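Local coordinates for protein TodX (Pseudomonas putida, PDB 3BS0) that transports toluene, and probably related aromatic hydrocarbons, across the outer membrane through a beta-barrel channel of the FadL family, at residues 333-339 with 352-358; 34-38 with 141-145; 374-380 with 396-402. All coordinates share one frame; numbering follows the deposited sequence.

Contact 1. Residues 333-339 with 352-358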
ATOM      1  N   ILE A 333     -11.733  -8.345  -5.066  1.00 72.05           N
ATOM      2  CA  ILE A 333     -11.791  -7.133  -5.887  1.00 72.30           C
ATOM      3  C   ILE A 333     -11.292  -7.407  -7.306  1.00 72.03           C
ATOM      4  O   ILE A 333     -10.529  -8.340  -7.537  1.00 73.22           O
ATOM      5  CB  ILE A 333     -10.945  -5.980  -5.281  1.00 72.25           C
ATOM      6  CG1 ILE A 333     -10.936  -4.787  -6.242  1.00 72.46           C
ATOM      7  CG2 ILE A 333      -9.531  -6.449  -4.999  1.00 72.85           C
ATOM      8  CD1 ILE A 333      -9.976  -3.681  -5.862  1.00 74.86           C
ATOM      9  N   THR A 334     -11.725  -6.591  -8.259  1.00 70.93           N
ATOM     10  CA  THR A 334     -11.306  -6.771  -9.637  1.00 69.85           C
ATOM     11  C   THR A 334     -10.800  -5.469 -10.243  1.00 69.20           C
ATOM     12  O   THR A 334     -11.456  -4.427 -10.176  1.00 68.18           O
ATOM     13  CB  THR A 334     -12.458  -7.321 -10.485  1.00 69.93           C
ATOM     14  OG1 THR A 334     -12.869  -8.583  -9.949  1.00 70.74           O
ATOM     15  CG2 THR A 334     -12.020  -7.514 -11.930  1.00 69.99           C
ATOM     16  N   VAL A 335      -9.621  -5.542 -10.847  1.00 68.23           N
ATOM     17  CA  VAL A 335      -9.008  -4.373 -11.449  1.00 66.23           C
ATOM     18  C   VAL A 335      -8.822  -4.518 -12.968  1.00 64.95           C
ATOM     19  O   VAL A 335      -8.337  -5.543 -13.455  1.00 61.91           O
ATOM     20  CB  VAL A 335      -7.646  -4.111 -10.795  1.00 66.45           C
ATOM     21  CG1 VAL A 335      -7.274  -2.644 -10.938  1.00 65.81           C
ATOM     22  CG2 VAL A 335      -7.690  -4.537  -9.336  1.00 65.73           C
ATOM     23  N   ALA A 336      -9.219  -3.477 -13.700  1.00 63.90           N
ATOM     24  CA  ALA A 336      -9.101  -3.441 -15.157  1.00 64.07           C
ATOM     25  C   ALA A 336      -8.200  -2.267 -15.536  1.00 63.80           C
ATOM     26  O   ALA A 336      -8.530  -1.111 -15.264  1.00 65.50           O
ATOM     27  CB  ALA A 336     -10.476  -3.283 -15.793  1.00 61.82           C
ATOM     28  N   SER A 337      -7.074  -2.567 -16.177  1.00 62.60           N
ATOM     29  CA  SER A 337      -6.108  -1.544 -16.557  1.00 61.72           C
ATOM     30  C   SER A 337      -5.699  -1.531 -18.031  1.00 61.23           C
ATOM     31  O   SER A 337      -5.617  -2.570 -18.679  1.00 60.31           O
ATOM     32  CB  SER A 337      -4.859  -1.705 -15.687  1.00 62.55           C
ATOM     33  OG  SER A 337      -3.787  -0.918 -16.167  1.00 64.92           O
ATOM     34  N   ILE A 338      -5.448  -0.336 -18.549  1.00 61.32           N
ATOM     35  CA  ILE A 338      -5.011  -0.154 -19.926  1.00 62.08           C
ATOM     36  C   ILE A 338      -3.885   0.886 -19.942  1.00 62.39           C
ATOM     37  O   ILE A 338      -3.939   1.888 -19.214  1.00 61.41           O
ATOM     38  CB  ILE A 338      -6.160   0.335 -20.844  1.00 62.66           C
ATOM     39  CG1 ILE A 338      -5.605   0.604 -22.251  1.00 62.67           C
ATOM     40  CG2 ILE A 338      -6.814   1.587 -20.259  1.00 63.32           C
ATOM     41  CD1 ILE A 338      -6.590   1.236 -23.212  1.00 63.21           C
ATOM     42  N   GLY A 339      -2.869   0.649 -20.772  1.00 62.01           N
ATOM     43  CA  GLY A 339      -1.751   1.575 -20.837  1.00 61.87           C
ATOM     44  C   GLY A 339      -1.141   1.820 -22.204  1.00 61.48           C
ATOM     45  O   GLY A 339      -1.086   0.932 -23.057  1.00 60.99           O
ATOM     46  N   ALA A 352       0.953   6.742 -20.699  1.00 47.29           N
ATOM     47  CA  ALA A 352      -0.276   7.206 -20.066  1.00 47.90           C
ATOM     48  C   ALA A 352      -1.226   6.017 -19.904  1.00 47.00           C
ATOM     49  O   ALA A 352      -1.148   5.054 -20.659  1.00 44.64           O
ATOM     50  CB  ALA A 352      -0.933   8.315 -20.911  1.00 45.98           C
ATOM     51  N   GLY A 353      -2.110   6.079 -18.915  1.00 47.78           N
ATOM     52  CA  GLY A 353      -3.023   4.972 -18.716  1.00 51.73           C
ATOM     53  C   GLY A 353      -4.194   5.236 -17.788  1.00 53.93           C
ATOM     54  O   GLY A 353      -4.405   6.357 -17.316  1.00 50.73           O
ATOM     55  N   TYR A 354      -4.947   4.174 -17.515  1.00 56.91           N
ATOM     56  CA  TYR A 354      -6.118   4.249 -16.658  1.00 60.43           C
ATOM     57  C   TYR A 354      -6.387   2.917 -15.960  1.00 62.48           C
ATOM     58  O   TYR A 354      -6.178   1.851 -16.542  1.00 61.74           O
ATOM     59  CB  TYR A 354      -7.338   4.629 -17.496  1.00 63.23           C
ATOM     60  CG  TYR A 354      -8.647   4.589 -16.738  1.00 66.79           C
ATOM     61  CD1 TYR A 354      -8.918   5.518 -15.731  1.00 68.87           C
ATOM     62  CD2 TYR A 354      -9.623   3.634 -17.037  1.00 66.01           C
ATOM     63  CE1 TYR A 354     -10.137   5.504 -15.039  1.00 70.09           C
ATOM     64  CE2 TYR A 354     -10.840   3.605 -16.355  1.00 68.04           C
ATOM     65  CZ  TYR A 354     -11.092   4.547 -15.357  1.00 69.26           C
ATOM     66  OH  TYR A 354     -12.297   4.548 -14.688  1.00 68.23           O
ATOM     67  N   SER A 355      -6.851   2.983 -14.715  1.00 64.70           N
ATOM     68  CA  SER A 355      -7.177   1.777 -13.955  1.00 66.82           C
ATOM     69  C   SER A 355      -8.588   1.890 -13.366  1.00 68.44           C
ATOM     70  O   SER A 355      -9.076   2.991 -13.097  1.00 66.67           O
ATOM     71  CB  SER A 355      -6.167   1.549 -12.834  1.00 66.13           C
ATOM     72  OG  SER A 355      -6.403   0.296 -12.217  1.00 67.80           O
ATOM     73  N   TYR A 356      -9.233   0.746 -13.159  1.00 70.68           N
ATOM     74  CA  TYR A 356     -10.592   0.720 -12.631  1.00 73.44           C
ATOM     75  C   TYR A 356     -10.764  -0.389 -11.609  1.00 73.51           C
ATOM     76  O   TYR A 356     -10.608  -1.567 -11.925  1.00 74.15           O
ATOM     77  CB  TYR A 356     -11.571   0.515 -13.788  1.00 77.53           C
ATOM     78  CG  TYR A 356     -13.007   0.895 -13.503  1.00 81.77           C
ATOM     79  CD1 TYR A 356     -13.918   1.030 -14.551  1.00 84.50           C
ATOM     80  CD2 TYR A 356     -13.459   1.129 -12.201  1.00 82.87           C
ATOM     81  CE1 TYR A 356     -15.243   1.391 -14.316  1.00 85.36           C
ATOM     82  CE2 TYR A 356     -14.784   1.490 -11.954  1.00 84.53           C
ATOM     83  CZ  TYR A 356     -15.669   1.620 -13.020  1.00 85.49           C
ATOM     84  OH  TYR A 356     -16.979   1.990 -12.803  1.00 86.80           O
ATOM     85  N   ALA A 357     -11.090  -0.002 -10.381  1.00 73.97           N
ATOM     86  CA  ALA A 357     -11.289  -0.953  -9.293  1.00 75.37           C
ATOM     87  C   ALA A 357     -12.774  -1.118  -8.991  1.00 76.11           C
ATOM     88  O   ALA A 357     -13.618  -0.456  -9.599  1.00 75.85           O
ATOM     89  CB  ALA A 357     -10.554  -0.477  -8.047  1.00 76.01           C
ATOM     90  N   GLN A 358     -13.089  -2.004  -8.050  1.00 77.40           N
ATOM     91  CA  GLN A 358     -14.474  -2.254  -7.667  1.00 78.96           C
ATOM     92  C   GLN A 358     -14.547  -3.104  -6.406  1.00 79.02           C
ATOM     93  O   GLN A 358     -14.340  -4.315  -6.450  1.00 79.28           O
ATOM     94  CB  GLN A 358     -15.220  -2.962  -8.800  1.00 80.10           C
ATOM     95  CG  GLN A 358     -16.660  -2.498  -8.974  1.00 82.25           C
ATOM     96  CD  GLN A 358     -17.323  -3.111 -10.198  1.00 84.20           C
ATOM     97  OE1 GLN A 358     -18.272  -2.544 -10.760  1.00 85.09           O
ATOM     98  NE2 GLN A 358     -16.833  -4.278 -10.614  1.00 82.92           N
TER
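Tyr356 O is approached by two donors from the facing strand: it accepts Ala336 N at 3.0 Å and also lies 3.3 Å from Val335 CA in a CA-H...O contact. This doubling illustrates how an antiparallel hairpin is stitched in an outer-membrane beta-barrel, here between strands 333-343 and 348-356. The return bond from Tyr356 N to Ala336 O is weak, whereas the next hydrogen-bonded pair is more regular: Ile338 N reaches Tyr354 O at 3.1 Å and Tyr354 N reaches Ile338 O at 3.0 Å, both nearly along the C=O axis.

Side chains alternate between two faces. Ala336, Ile338, Tyr354 and Tyr356 share the surface face, consistent with a lipid-facing wall. There Ile338 CG2 meets Tyr354 CB at 4.1 Å, the two side chains slanting across each other. The hydroxyl of Tyr354 lies over one face of the Tyr356 ring, displaced toward its rim, and Arg376 makes a cation-pi contact with that ring.

The opposite face is buried. Val335 has CG1 anti to its nitrogen (chi1 -155°), which turns this methyl toward Ser355 OG, while farther along Ile333 CD1 touches Ala357 CB at 3.9 Å. Leu6 and Thr19 of the N-terminal region pack against this face, and Ser337 OG is hydrogen-bonded there to the carbonyl oxygen of Gly17.

Contact 2. Residues 34-38 with 141-145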
ATOM      1  N   PRO A  34       7.660 -11.439 -12.764  1.00 38.52           N
ATOM      2  CA  PRO A  34       9.073 -11.682 -13.054  1.00 40.91           C
ATOM      3  C   PRO A  34       9.370 -12.328 -14.403  1.00 43.19           C
ATOM      4  O   PRO A  34      10.505 -12.271 -14.876  1.00 45.37           O
ATOM      5  CB  PRO A  34       9.528 -12.554 -11.880  1.00 40.95           C
ATOM      6  CG  PRO A  34       8.279 -13.241 -11.462  1.00 41.14           C
ATOM      7  CD  PRO A  34       7.264 -12.132 -11.527  1.00 40.13           C
ATOM      8  N   ALA A  35       8.360 -12.938 -15.019  1.00 42.62           N
ATOM      9  CA  ALA A  35       8.554 -13.581 -16.310  1.00 39.71           C
ATOM     10  C   ALA A  35       8.821 -12.539 -17.370  1.00 39.16           C
ATOM     11  O   ALA A  35       9.283 -12.869 -18.464  1.00 40.38           O
ATOM     12  CB  ALA A  35       7.340 -14.386 -16.682  1.00 40.75           C
ATOM     13  N   THR A  36       8.524 -11.280 -17.059  1.00 35.69           N
ATOM     14  CA  THR A  36       8.760 -10.217 -18.024  1.00 35.74           C
ATOM     15  C   THR A  36      10.215  -9.764 -18.014  1.00 36.52           C
ATOM     16  O   THR A  36      10.622  -8.994 -18.879  1.00 36.80           O
ATOM     17  CB  THR A  36       7.888  -8.967 -17.762  1.00 35.95           C
ATOM     18  OG1 THR A  36       7.920  -8.648 -16.364  1.00 39.29           O
ATOM     19  CG2 THR A  36       6.457  -9.183 -18.233  1.00 33.01           C
ATOM     20  N   LEU A  37      10.998 -10.234 -17.048  1.00 34.93           N
ATOM     21  CA  LEU A  37      12.387  -9.813 -16.978  1.00 35.87           C
ATOM     22  C   LEU A  37      13.187 -10.332 -18.167  1.00 38.15           C
ATOM     23  O   LEU A  37      14.274  -9.820 -18.471  1.00 37.27           O
ATOM     24  CB  LEU A  37      13.035 -10.280 -15.669  1.00 34.05           C
ATOM     25  CG  LEU A  37      12.530  -9.640 -14.372  1.00 33.13           C
ATOM     26  CD1 LEU A  37      13.253 -10.294 -13.209  1.00 27.26           C
ATOM     27  CD2 LEU A  37      12.753  -8.120 -14.380  1.00 26.24           C
ATOM     28  N   SER A  38      12.652 -11.340 -18.848  1.00 38.54           N
ATOM     29  CA  SER A  38      13.354 -11.894 -19.997  1.00 37.53           C
ATOM     30  C   SER A  38      13.254 -10.967 -21.198  1.00 38.71           C
ATOM     31  O   SER A  38      13.930 -11.174 -22.210  1.00 39.61           O
ATOM     32  CB  SER A  38      12.824 -13.283 -20.337  1.00 35.61           C
ATOM     33  OG  SER A  38      13.438 -14.263 -19.525  1.00 33.41           O
ATOM     34  N   PHE A 141      13.974 -15.105 -10.174  1.00 50.26           N
ATOM     35  CA  PHE A 141      14.652 -15.517 -11.392  1.00 51.03           C
ATOM     36  C   PHE A 141      13.673 -15.515 -12.554  1.00 52.34           C
ATOM     37  O   PHE A 141      12.477 -15.294 -12.385  1.00 52.28           O
ATOM     38  CB  PHE A 141      15.211 -16.923 -11.228  1.00 50.10           C
ATOM     39  CG  PHE A 141      14.161 -17.993 -11.221  1.00 50.44           C
ATOM     40  CD1 PHE A 141      13.599 -18.449 -12.410  1.00 52.18           C
ATOM     41  CD2 PHE A 141      13.703 -18.521 -10.027  1.00 49.75           C
ATOM     42  CE1 PHE A 141      12.598 -19.413 -12.406  1.00 51.47           C
ATOM     43  CE2 PHE A 141      12.706 -19.483 -10.014  1.00 51.38           C
ATOM     44  CZ  PHE A 141      12.152 -19.929 -11.206  1.00 51.05           C
ATOM     45  N   SER A 142      14.198 -15.787 -13.736  1.00 54.27           N
ATOM     46  CA  SER A 142      13.386 -15.835 -14.937  1.00 56.48           C
ATOM     47  C   SER A 142      14.120 -16.674 -15.975  1.00 57.20           C
ATOM     48  O   SER A 142      15.327 -16.525 -16.163  1.00 55.86           O
ATOM     49  CB  SER A 142      13.149 -14.427 -15.475  1.00 56.49           C
ATOM     50  OG  SER A 142      12.136 -14.438 -16.462  1.00 58.13           O
ATOM     51  N   TYR A 143      13.384 -17.567 -16.630  1.00 59.68           N
ATOM     52  CA  TYR A 143      13.957 -18.440 -17.646  1.00 60.41           C
ATOM     53  C   TYR A 143      13.213 -18.301 -18.963  1.00 59.14           C
ATOM     54  O   TYR A 143      11.985 -18.340 -19.001  1.00 59.35           O
ATOM     55  CB  TYR A 143      13.908 -19.904 -17.194  1.00 60.52           C
ATOM     56  CG  TYR A 143      14.638 -20.838 -18.133  1.00 63.92           C
ATOM     57  CD1 TYR A 143      15.992 -20.657 -18.406  1.00 64.92           C
ATOM     58  CD2 TYR A 143      13.977 -21.893 -18.766  1.00 65.44           C
ATOM     59  CE1 TYR A 143      16.676 -21.499 -19.289  1.00 66.89           C
ATOM     60  CE2 TYR A 143      14.653 -22.744 -19.657  1.00 65.85           C
ATOM     61  CZ  TYR A 143      16.003 -22.540 -19.916  1.00 66.47           C
ATOM     62  OH  TYR A 143      16.683 -23.344 -20.814  1.00 66.08           O
ATOM     63  N   GLN A 144      13.966 -18.113 -20.037  1.00 57.41           N
ATOM     64  CA  GLN A 144      13.387 -18.016 -21.367  1.00 56.14           C
ATOM     65  C   GLN A 144      13.446 -19.465 -21.842  1.00 55.60           C
ATOM     66  O   GLN A 144      14.324 -19.843 -22.612  1.00 51.66           O
ATOM     67  CB  GLN A 144      14.252 -17.118 -22.257  1.00 56.07           C
ATOM     68  CG  GLN A 144      13.721 -16.896 -23.656  1.00 54.93           C
ATOM     69  CD  GLN A 144      12.816 -15.686 -23.760  1.00 56.67           C
ATOM     70  OE1 GLN A 144      13.244 -14.555 -23.527  1.00 53.13           O
ATOM     71  NE2 GLN A 144      11.556 -15.918 -24.118  1.00 56.52           N
ATOM     72  N   ALA A 145      12.510 -20.269 -21.346  1.00 57.76           N
ATOM     73  CA  ALA A 145      12.441 -21.693 -21.661  1.00 61.29           C
ATOM     74  C   ALA A 145      12.368 -22.052 -23.137  1.00 63.42           C
ATOM     75  O   ALA A 145      12.807 -23.143 -23.525  1.00 61.58           O
ATOM     76  CB  ALA A 145      11.277 -22.339 -20.920  1.00 61.36           C
TER
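Ser142 and Pro34 supply the tight part of this contact, where a strand end meets a short 3-10 turn. Ser142 OG stands 3.1 Å from Pro34 O and 3.3 Å from Ser38 OG; the second bond is weak, and either hydroxyl could donate it. Ser142 OG is also hydrogen-bonded to Phe151 O of the next strand, so Pro34 O is at most one of its partners. With its oxygen anti to the backbone nitrogen (chi1 -167°), Ser142 reaches into this buried cluster of oxygens. Pro34 O has a second duty: it accepts Leu37 N at 3.0 Å, the bond that winds the turn. Beside the hydroxyls, Leu37 CB rests 4.2 Å from Ser142 CB.

The general lesson is one of plugged barrels. Residues 34-38 belong to the N-terminal segment that precedes strand 44-60, and in the FadL family this part of the chain folds into a hatch inside the barrel; here it meets the inward side of strand 129-143 at its final residues.

On either side of Ser142 along the chain the fit is looser. Gln144, just past the strand and the centre of an inverse gamma turn, sends its side chain back by a bend at chi2 (90°), bringing OE1 to 3.5 Å from Ser38 CB without a hydrogen bond between them. Phe141 and Tyr143 point their side chains away from the turn and are partly exposed; both rings meet Trp93 instead, and Phe141 approaches the hatch mainly through its carbonyl oxygen, 4.1 Å from Pro34 CB.

Contact 3. Residues 374-380 with 396-402; sequences LKRHVTF and ISFGLRE
Leu374 begins the contact as an apolar bracket, its CD1 lying against Gly399 O at 3.6 Å while its side chain slants across that of Glu402, CD2 against CG. At Lys375 the chemistry turns polar. Its backbone N donates to Glu402 OE1 at 3.0 Å (N-H...O 160°), meeting the carboxylate on the syn side but 29° out of its plane. The lysine side chain crosses that of Glu402 at about a right angle, with NZ and OE2 in a long salt bridge of 3.9 Å.

From Arg376 onward the segments pair as an antiparallel beta hairpin, a recurring unit of the outer-membrane barrel. Arg376 O accepts Leu400 N from well above the carbonyl plane, and its side-chain base packs on Leu400 CD1. The imidazole of His377 lies obliquely beside Gly399, ND1 nearest its CA, and the lack of a side chain there lets the ring settle near the backbone. Val378 N donates to Phe398 O at 2.8 Å, and on the surface face Val378 CG2 meets Leu400 CD2 at 4.0 Å. Thr379 returns to the buried face: CG2, anti to the carbonyl carbon, abuts Ser397, while OG1 is hydrogen-bonded to Gly17 N of the N-terminal region. Phe380 closes the walk with a reciprocal backbone pair, its N to Ile396 O at 2.9 Å and Ile396 N to its O at 2.8 Å.

The hairpin is flanked in the barrel wall by strand 348-356 on the Thr379 strand and by strand 417-433 on the Ser397 strand, while residues Leu6 and Glu7 touch His377.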
ATOM      1  N   LEU A 374      -8.705   3.936  -3.252  1.00 51.03           N
ATOM      2  CA  LEU A 374      -9.442   4.639  -4.285  1.00 49.59           C
ATOM      3  C   LEU A 374      -9.870   3.753  -5.460  1.00 49.78           C
ATOM      4  O   LEU A 374      -9.177   2.817  -5.860  1.00 46.29           O
ATOM      5  CB  LEU A 374      -8.621   5.842  -4.741  1.00 47.13           C
ATOM      6  CG  LEU A 374      -8.345   6.699  -3.502  1.00 46.16           C
ATOM      7  CD1 LEU A 374      -7.490   7.894  -3.819  1.00 45.43           C
ATOM      8  CD2 LEU A 374      -9.668   7.141  -2.933  1.00 45.29           C
ATOM      9  N   LYS A 375     -11.045   4.068  -5.991  1.00 53.56           N
ATOM     10  CA  LYS A 375     -11.658   3.320  -7.088  1.00 56.99           C
ATOM     11  C   LYS A 375     -10.965   3.447  -8.440  1.00 56.52           C
ATOM     12  O   LYS A 375     -10.697   2.446  -9.100  1.00 55.72           O
ATOM     13  CB  LYS A 375     -13.121   3.753  -7.230  1.00 58.49           C
ATOM     14  CG  LYS A 375     -14.103   2.633  -7.509  1.00 59.83           C
ATOM     15  CD  LYS A 375     -15.525   3.109  -7.239  1.00 61.31           C
ATOM     16  CE  LYS A 375     -15.688   3.524  -5.773  1.00 63.24           C
ATOM     17  NZ  LYS A 375     -16.966   4.240  -5.507  1.00 62.95           N
ATOM     18  N   ARG A 376     -10.681   4.679  -8.848  1.00 56.62           N
ATOM     19  CA  ARG A 376     -10.042   4.924 -10.132  1.00 56.88           C
ATOM     20  C   ARG A 376      -8.702   5.663 -10.017  1.00 54.51           C
ATOM     21  O   ARG A 376      -8.432   6.324  -9.017  1.00 53.22           O
ATOM     22  CB  ARG A 376     -10.998   5.727 -11.017  1.00 60.43           C
ATOM     23  CG  ARG A 376     -12.300   5.007 -11.366  1.00 64.44           C
ATOM     24  CD  ARG A 376     -13.254   5.945 -12.102  1.00 68.05           C
ATOM     25  NE  ARG A 376     -14.280   5.233 -12.859  1.00 70.59           N
ATOM     26  CZ  ARG A 376     -15.185   5.829 -13.626  1.00 71.94           C
ATOM     27  NH1 ARG A 376     -15.199   7.153 -13.738  1.00 72.42           N
ATOM     28  NH2 ARG A 376     -16.065   5.097 -14.295  1.00 73.16           N
ATOM     29  N   HIS A 377      -7.881   5.546 -11.061  1.00 50.81           N
ATOM     30  CA  HIS A 377      -6.573   6.187 -11.122  1.00 47.11           C
ATOM     31  C   HIS A 377      -6.264   6.578 -12.562  1.00 46.61           C
ATOM     32  O   HIS A 377      -6.518   5.803 -13.472  1.00 46.12           O
ATOM     33  CB  HIS A 377      -5.487   5.214 -10.672  1.00 46.34           C
ATOM     34  CG  HIS A 377      -5.662   4.702  -9.284  1.00 45.17           C
ATOM     35  ND1 HIS A 377      -5.176   5.366  -8.182  1.00 43.73           N
ATOM     36  CD2 HIS A 377      -6.301   3.604  -8.812  1.00 46.07           C
ATOM     37  CE1 HIS A 377      -5.510   4.703  -7.088  1.00 45.04           C
ATOM     38  NE2 HIS A 377      -6.195   3.629  -7.442  1.00 43.32           N
ATOM     39  N   VAL A 378      -5.711   7.769 -12.768  1.00 47.16           N
ATOM     40  CA  VAL A 378      -5.321   8.213 -14.109  1.00 47.93           C
ATOM     41  C   VAL A 378      -3.829   8.530 -14.041  1.00 47.14           C
ATOM     42  O   VAL A 378      -3.398   9.403 -13.291  1.00 43.13           O
ATOM     43  CB  VAL A 378      -6.063   9.476 -14.554  1.00 49.88           C
ATOM     44  CG1 VAL A 378      -5.690   9.799 -15.995  1.00 51.34           C
ATOM     45  CG2 VAL A 378      -7.554   9.282 -14.421  1.00 50.20           C
ATOM     46  N   THR A 379      -3.049   7.825 -14.846  1.00 49.00           N
ATOM     47  CA  THR A 379      -1.603   7.974 -14.834  1.00 50.20           C
ATOM     48  C   THR A 379      -0.951   8.520 -16.100  1.00 51.30           C
ATOM     49  O   THR A 379      -1.522   8.464 -17.187  1.00 52.87           O
ATOM     50  CB  THR A 379      -0.969   6.622 -14.525  1.00 50.33           C
ATOM     51  OG1 THR A 379      -1.229   5.718 -15.604  1.00 49.76           O
ATOM     52  CG2 THR A 379      -1.584   6.036 -13.290  1.00 51.07           C
ATOM     53  N   PHE A 380       0.261   9.040 -15.930  1.00 52.22           N
ATOM     54  CA  PHE A 380       1.061   9.592 -17.019  1.00 54.23           C
ATOM     55  C   PHE A 380       2.502   9.176 -16.782  1.00 54.20           C
ATOM     56  O   PHE A 380       2.976   9.191 -15.656  1.00 54.36           O
ATOM     57  CB  PHE A 380       1.030  11.122 -17.033  1.00 54.86           C
ATOM     58  CG  PHE A 380      -0.202  11.716 -17.634  1.00 58.12           C
ATOM     59  CD1 PHE A 380      -1.468  11.377 -17.159  1.00 60.51           C
ATOM     60  CD2 PHE A 380      -0.093  12.694 -18.623  1.00 60.13           C
ATOM     61  CE1 PHE A 380      -2.615  12.011 -17.655  1.00 62.32           C
ATOM     62  CE2 PHE A 380      -1.225  13.337 -19.130  1.00 60.60           C
ATOM     63  CZ  PHE A 380      -2.493  12.994 -18.643  1.00 61.98           C
ATOM     64  N   ILE A 396       3.210   9.445 -12.910  1.00 39.05           N
ATOM     65  CA  ILE A 396       2.374  10.257 -12.020  1.00 39.13           C
ATOM     66  C   ILE A 396       0.981   9.667 -12.088  1.00 41.14           C
ATOM     67  O   ILE A 396       0.319   9.754 -13.123  1.00 43.93           O
ATOM     68  CB  ILE A 396       2.307  11.748 -12.450  1.00 35.79           C
ATOM     69  CG1 ILE A 396       3.714  12.347 -12.590  1.00 41.12           C
ATOM     70  CG2 ILE A 396       1.595  12.547 -11.394  1.00 34.14           C
ATOM     71  CD1 ILE A 396       4.491  11.933 -13.866  1.00 39.45           C
ATOM     72  N   SER A 397       0.546   9.055 -10.988  1.00 42.73           N
ATOM     73  CA  SER A 397      -0.767   8.419 -10.922  1.00 42.57           C
ATOM     74  C   SER A 397      -1.725   9.152  -9.996  1.00 43.87           C
ATOM     75  O   SER A 397      -1.423   9.385  -8.837  1.00 42.58           O
ATOM     76  CB  SER A 397      -0.611   6.985 -10.454  1.00 42.44           C
ATOM     77  OG  SER A 397      -1.875   6.374 -10.299  1.00 47.33           O
ATOM     78  N   PHE A 398      -2.892   9.515 -10.514  1.00 46.85           N
ATOM     79  CA  PHE A 398      -3.873  10.242  -9.717  1.00 45.26           C
ATOM     80  C   PHE A 398      -5.016   9.334  -9.314  1.00 46.78           C
ATOM     81  O   PHE A 398      -5.756   8.842 -10.167  1.00 46.42           O
ATOM     82  CB  PHE A 398      -4.465  11.417 -10.494  1.00 43.21           C
ATOM     83  CG  PHE A 398      -3.452  12.287 -11.180  1.00 42.46           C
ATOM     84  CD1 PHE A 398      -2.631  11.777 -12.177  1.00 43.89           C
ATOM     85  CD2 PHE A 398      -3.368  13.634 -10.882  1.00 43.37           C
ATOM     86  CE1 PHE A 398      -1.748  12.596 -12.869  1.00 43.75           C
ATOM     87  CE2 PHE A 398      -2.483  14.466 -11.573  1.00 44.16           C
ATOM     88  CZ  PHE A 398      -1.677  13.942 -12.565  1.00 41.99           C
ATOM     89  N   GLY A 399      -5.142   9.108  -8.010  1.00 47.74           N
ATOM     90  CA  GLY A 399      -6.223   8.294  -7.499  1.00 49.00           C
ATOM     91  C   GLY A 399      -7.423   9.212  -7.466  1.00 50.47           C
ATOM     92  O   GLY A 399      -7.491  10.114  -6.638  1.00 50.76           O
ATOM     93  N   LEU A 400      -8.357   9.004  -8.386  1.00 52.44           N
ATOM     94  CA  LEU A 400      -9.553   9.840  -8.461  1.00 53.26           C
ATOM     95  C   LEU A 400     -10.233  10.029  -7.111  1.00 52.54           C
ATOM     96  O   LEU A 400     -10.391   9.086  -6.324  1.00 51.04           O
ATOM     97  CB  LEU A 400     -10.532   9.263  -9.486  1.00 54.90           C
ATOM     98  CG  LEU A 400      -9.940   9.299 -10.897  1.00 56.89           C
ATOM     99  CD1 LEU A 400     -10.934   8.726 -11.877  1.00 57.42           C
ATOM    100  CD2 LEU A 400      -9.585  10.737 -11.280  1.00 56.59           C
ATOM    101  N   ARG A 401     -10.623  11.272  -6.862  1.00 51.80           N
ATOM    102  CA  ARG A 401     -11.260  11.670  -5.618  1.00 52.81           C
ATOM    103  C   ARG A 401     -12.715  11.251  -5.482  1.00 52.27           C
ATOM    104  O   ARG A 401     -13.540  11.577  -6.327  1.00 53.02           O
ATOM    105  CB  ARG A 401     -11.149  13.188  -5.464  1.00 54.23           C
ATOM    106  CG  ARG A 401     -12.078  13.805  -4.429  1.00 56.22           C
ATOM    107  CD  ARG A 401     -11.701  15.253  -4.190  1.00 59.89           C
ATOM    108  NE  ARG A 401     -10.464  15.388  -3.415  1.00 62.37           N
ATOM    109  CZ  ARG A 401     -10.420  15.538  -2.092  1.00 63.83           C
ATOM    110  NH1 ARG A 401     -11.544  15.575  -1.385  1.00 64.12           N
ATOM    111  NH2 ARG A 401      -9.254  15.653  -1.471  1.00 64.64           N
ATOM    112  N   GLU A 402     -13.033  10.533  -4.416  1.00 50.32           N
ATOM    113  CA  GLU A 402     -14.410  10.128  -4.208  1.00 50.28           C
ATOM    114  C   GLU A 402     -14.914  10.599  -2.846  1.00 49.93           C
ATOM    115  O   GLU A 402     -14.170  10.597  -1.867  1.00 48.31           O
ATOM    116  CB  GLU A 402     -14.540   8.612  -4.349  1.00 49.55           C
ATOM    117  CG  GLU A 402     -13.621   7.806  -3.465  1.00 49.33           C
ATOM    118  CD  GLU A 402     -13.596   6.338  -3.851  1.00 50.78           C
ATOM    119  OE1 GLU A 402     -13.034   5.989  -4.928  1.00 45.92           O
ATOM    120  OE2 GLU A 402     -14.150   5.537  -3.066  1.00 53.14           O
TER

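Contacts 1 and 3 are successive hairpins of one barrel wall: strands 348-356 and 376-385 are neighbours, joined by bonds such as Gly353 N to Thr379 O at 3.0 Å, and their centres lie about 10 Å apart. Both are two-sided, with mainly apolar and aromatic side chains on the surface along the paired strands and a mix of serine, threonine, histidine and aliphatic ones inside, where Gly17 is a hydrogen-bonding partner common to both. Contact 2 differs in kind. Its centre lies about 24 Å from that of contact 1 and about 30 Å from that of contact 3, it is largely buried, and it brings wall and hatch together at serine hydroxyls, by weak or unsettled bonds, whereas backbone pairing dominates the hairpins.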